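Local structure of lipopolysaccharide heptosyltransferase 2 (1PSW) at residues D82-L87 and A100-R105. The protein transfers the second heptose from ADP-L-glycero-beta-D-manno-heptose to heptosyl-Kdo2-lipid A during assembly of the lipopolysaccharide core in Escherichia coli. Residues are numbered along the deposited sequence; the frame is centred on the assembly and turned at random.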
ATOM      1  N   ASP A  82     -20.413 -12.556 -12.578  1.00 30.17           N
ATOM      2  CA  ASP A  82     -21.646 -12.554 -11.804  1.00 31.73           C
ATOM      3  C   ASP A  82     -21.818 -11.222 -11.072  1.00 32.27           C
ATOM      4  O   ASP A  82     -22.916 -10.668 -11.010  1.00 32.56           O
ATOM      5  CB  ASP A  82     -21.621 -13.687 -10.775  1.00 33.15           C
ATOM      6  CG  ASP A  82     -21.636 -15.065 -11.412  1.00 34.86           C
ATOM      7  OD1 ASP A  82     -22.597 -15.369 -12.144  1.00 35.54           O
ATOM      8  OD2 ASP A  82     -20.691 -15.846 -11.179  1.00 35.32           O
ATOM      9  N   ARG A  83     -20.723 -10.716 -10.512  1.00 31.66           N
ATOM     10  CA  ARG A  83     -20.753  -9.458  -9.774  1.00 30.20           C
ATOM     11  C   ARG A  83     -19.587  -8.555 -10.141  1.00 27.93           C
ATOM     12  O   ARG A  83     -18.607  -8.999 -10.737  1.00 27.15           O
ATOM     13  CB  ARG A  83     -20.691  -9.720  -8.269  1.00 31.91           C
ATOM     14  CG  ARG A  83     -21.835 -10.522  -7.700  1.00 34.52           C
ATOM     15  CD  ARG A  83     -21.724 -10.584  -6.186  1.00 35.68           C
ATOM     16  NE  ARG A  83     -22.942 -11.094  -5.565  1.00 38.86           N
ATOM     17  CZ  ARG A  83     -23.195 -11.038  -4.263  1.00 40.00           C
ATOM     18  NH1 ARG A  83     -22.310 -10.489  -3.440  1.00 40.81           N
ATOM     19  NH2 ARG A  83     -24.333 -11.524  -3.782  1.00 40.27           N
ATOM     20  N   ALA A  84     -19.701  -7.285  -9.773  1.00 26.23           N
ATOM     21  CA  ALA A  84     -18.643  -6.323 -10.026  1.00 24.56           C
ATOM     22  C   ALA A  84     -18.576  -5.342  -8.862  1.00 24.37           C
ATOM     23  O   ALA A  84     -19.602  -4.970  -8.291  1.00 25.47           O
ATOM     24  CB  ALA A  84     -18.903  -5.579 -11.327  1.00 25.75           C
ATOM     25  N   TYR A  85     -17.360  -4.945  -8.503  1.00 22.42           N
ATOM     26  CA  TYR A  85     -17.142  -3.993  -7.416  1.00 22.09           C
ATOM     27  C   TYR A  85     -16.247  -2.882  -7.948  1.00 20.87           C
ATOM     28  O   TYR A  85     -15.158  -3.146  -8.454  1.00 23.26           O
ATOM     29  CB  TYR A  85     -16.462  -4.673  -6.218  1.00 21.12           C
ATOM     30  CG  TYR A  85     -17.318  -5.704  -5.518  1.00 20.65           C
ATOM     31  CD1 TYR A  85     -18.189  -5.340  -4.487  1.00 22.48           C
ATOM     32  CD2 TYR A  85     -17.299  -7.037  -5.919  1.00 20.88           C
ATOM     33  CE1 TYR A  85     -19.017  -6.280  -3.880  1.00 21.53           C
ATOM     34  CE2 TYR A  85     -18.129  -7.981  -5.315  1.00 22.72           C
ATOM     35  CZ  TYR A  85     -18.983  -7.597  -4.303  1.00 22.21           C
ATOM     36  OH  TYR A  85     -19.820  -8.523  -3.717  1.00 24.87           O
ATOM     37  N   VAL A  86     -16.710  -1.644  -7.842  1.00 19.83           N
ATOM     38  CA  VAL A  86     -15.937  -0.503  -8.312  1.00 20.86           C
ATOM     39  C   VAL A  86     -15.380   0.215  -7.093  1.00 20.06           C
ATOM     40  O   VAL A  86     -16.138   0.764  -6.289  1.00 21.33           O
ATOM     41  CB  VAL A  86     -16.819   0.461  -9.143  1.00 20.72           C
ATOM     42  CG1 VAL A  86     -15.977   1.587  -9.724  1.00 20.78           C
ATOM     43  CG2 VAL A  86     -17.509  -0.306 -10.265  1.00 21.08           C
ATOM     44  N   LEU A  87     -14.054   0.209  -6.949  1.00 19.59           N
ATOM     45  CA  LEU A  87     -13.401   0.825  -5.788  1.00 19.05           C
ATOM     46  C   LEU A  87     -13.030   2.289  -5.954  1.00 18.52           C
ATOM     47  O   LEU A  87     -13.086   3.055  -4.995  1.00 19.53           O
ATOM     48  CB  LEU A  87     -12.178  -0.012  -5.387  1.00 18.19           C
ATOM     49  CG  LEU A  87     -12.524  -1.480  -5.074  1.00 18.88           C
ATOM     50  CD1 LEU A  87     -11.287  -2.232  -4.569  1.00 19.53           C
ATOM     51  CD2 LEU A  87     -13.636  -1.529  -4.028  1.00 19.65           C
ATOM     52  N   ALA A 100     -19.886  -4.420 -19.736  1.00 35.16           N
ATOM     53  CA  ALA A 100     -19.631  -5.851 -19.649  1.00 34.43           C
ATOM     54  C   ALA A 100     -20.927  -6.628 -19.453  1.00 34.64           C
ATOM     55  O   ALA A 100     -20.944  -7.854 -19.546  1.00 34.21           O
ATOM     56  CB  ALA A 100     -18.670  -6.140 -18.500  1.00 35.57           C
ATOM     57  N   GLY A 101     -22.013  -5.912 -19.172  1.00 34.39           N
ATOM     58  CA  GLY A 101     -23.295  -6.563 -18.972  1.00 34.13           C
ATOM     59  C   GLY A 101     -23.422  -7.288 -17.647  1.00 34.45           C
ATOM     60  O   GLY A 101     -24.231  -8.205 -17.510  1.00 34.80           O
ATOM     61  N   ILE A 102     -22.628  -6.882 -16.661  1.00 34.03           N
ATOM     62  CA  ILE A 102     -22.674  -7.517 -15.343  1.00 33.63           C
ATOM     63  C   ILE A 102     -23.948  -7.100 -14.610  1.00 34.46           C
ATOM     64  O   ILE A 102     -24.207  -5.910 -14.432  1.00 33.15           O
ATOM     65  CB  ILE A 102     -21.438  -7.128 -14.514  1.00 34.18           C
ATOM     66  CG1 ILE A 102     -20.173  -7.451 -15.314  1.00 32.52           C
ATOM     67  CG2 ILE A 102     -21.439  -7.882 -13.190  1.00 32.86           C
ATOM     68  CD1 ILE A 102     -18.893  -6.899 -14.718  1.00 34.12           C
ATOM     69  N   PRO A 103     -24.754  -8.078 -14.164  1.00 35.31           N
ATOM     70  CA  PRO A 103     -26.013  -7.822 -13.455  1.00 37.14           C
ATOM     71  C   PRO A 103     -25.924  -7.065 -12.139  1.00 39.14           C
ATOM     72  O   PRO A 103     -26.743  -6.182 -11.872  1.00 39.67           O
ATOM     73  CB  PRO A 103     -26.592  -9.220 -13.274  1.00 36.69           C
ATOM     74  CG  PRO A 103     -25.364 -10.064 -13.123  1.00 37.44           C
ATOM     75  CD  PRO A 103     -24.476  -9.524 -14.222  1.00 35.28           C
ATOM     76  N   HIS A 104     -24.941  -7.413 -11.316  1.00 40.09           N
ATOM     77  CA  HIS A 104     -24.768  -6.775 -10.013  1.00 40.22           C
ATOM     78  C   HIS A 104     -23.486  -5.957  -9.946  1.00 38.21           C
ATOM     79  O   HIS A 104     -22.386  -6.501  -9.968  1.00 37.25           O
ATOM     80  CB  HIS A 104     -24.760  -7.847  -8.921  1.00 44.61           C
ATOM     81  CG  HIS A 104     -25.969  -8.728  -8.938  1.00 49.62           C
ATOM     82  ND1 HIS A 104     -26.321  -9.488 -10.034  1.00 51.52           N
ATOM     83  CD2 HIS A 104     -26.916  -8.963  -7.999  1.00 52.86           C
ATOM     84  CE1 HIS A 104     -27.431 -10.153  -9.767  1.00 52.48           C
ATOM     85  NE2 HIS A 104     -27.813  -9.853  -8.539  1.00 53.79           N
ATOM     86  N   ARG A 105     -23.646  -4.644  -9.854  1.00 35.12           N
ATOM     87  CA  ARG A 105     -22.518  -3.729  -9.792  1.00 34.25           C
ATOM     88  C   ARG A 105     -22.580  -2.902  -8.506  1.00 34.02           C
ATOM     89  O   ARG A 105     -23.449  -2.044  -8.353  1.00 32.52           O
ATOM     90  CB  ARG A 105     -22.540  -2.826 -11.023  1.00 33.69           C
ATOM     91  CG  ARG A 105     -22.663  -3.611 -12.330  1.00 33.76           C
ATOM     92  CD  ARG A 105     -22.631  -2.701 -13.552  1.00 35.71           C
ATOM     93  NE  ARG A 105     -23.790  -1.810 -13.621  1.00 37.49           N
ATOM     94  CZ  ARG A 105     -25.048  -2.219 -13.767  1.00 38.72           C
ATOM     95  NH1 ARG A 105     -25.325  -3.512 -13.862  1.00 37.41           N
ATOM     96  NH2 ARG A 105     -26.032  -1.333 -13.823  1.00 38.19           N
TER
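Ala84 and Arg105 pair as neighbours in parallel strands, the two joined by a beta-alpha-beta crossover that leaves strand 83-86, passes through helix 95-99 and returns as strand 104-108. The unit belongs to the first of two six-stranded parallel sheets with strand order 3-2-1-4-5-6, the twin Rossmann-like domains of a GT-B glycosyltransferase.

Between 82-87 and 100-105 the backbones share one hydrogen bond, Ala84 N to His104 O at 2.8 Å; the donor lies nearly along the C=O axis, although the bond is bent at the hydrogen, 133°. The same oxygen receives a CA-H contact from Arg83 CA, and Ala84 O receives one from Arg105 CA at 3.5 Å. Ala84 continues the pairing to Thr106, while Arg83 and Tyr85 bond to Leu4 on strand 2-6.

Apolar packing comes from Ile102, whose two branches divide the work. CD1 meets Ala84 CB at 3.6 Å, and CG2, anti to the backbone N, rests on the Arg83 carbonyl carbon. Ala84 and Arg105 share this helix-covered face, where both touch Pro97.

On the other face, Arg83 CG passes His104 CB at 4.1 Å. One residue before His104, Pro103 CG comes within 3.3 Å of Asp82 O, while the Asp82 carboxylate turns to Lys2 N.

One side-chain bond lies within 100-105, and a second reaches Leu116. Rotation about CG-CD (chi3 -66°) swings Arg105 NE out of line with the extended start of the chain, where it bonds Leu116 O; NH1 donates to Ile102 O at 2.7 Å, with that oxygen 12° out of the guanidinium plane.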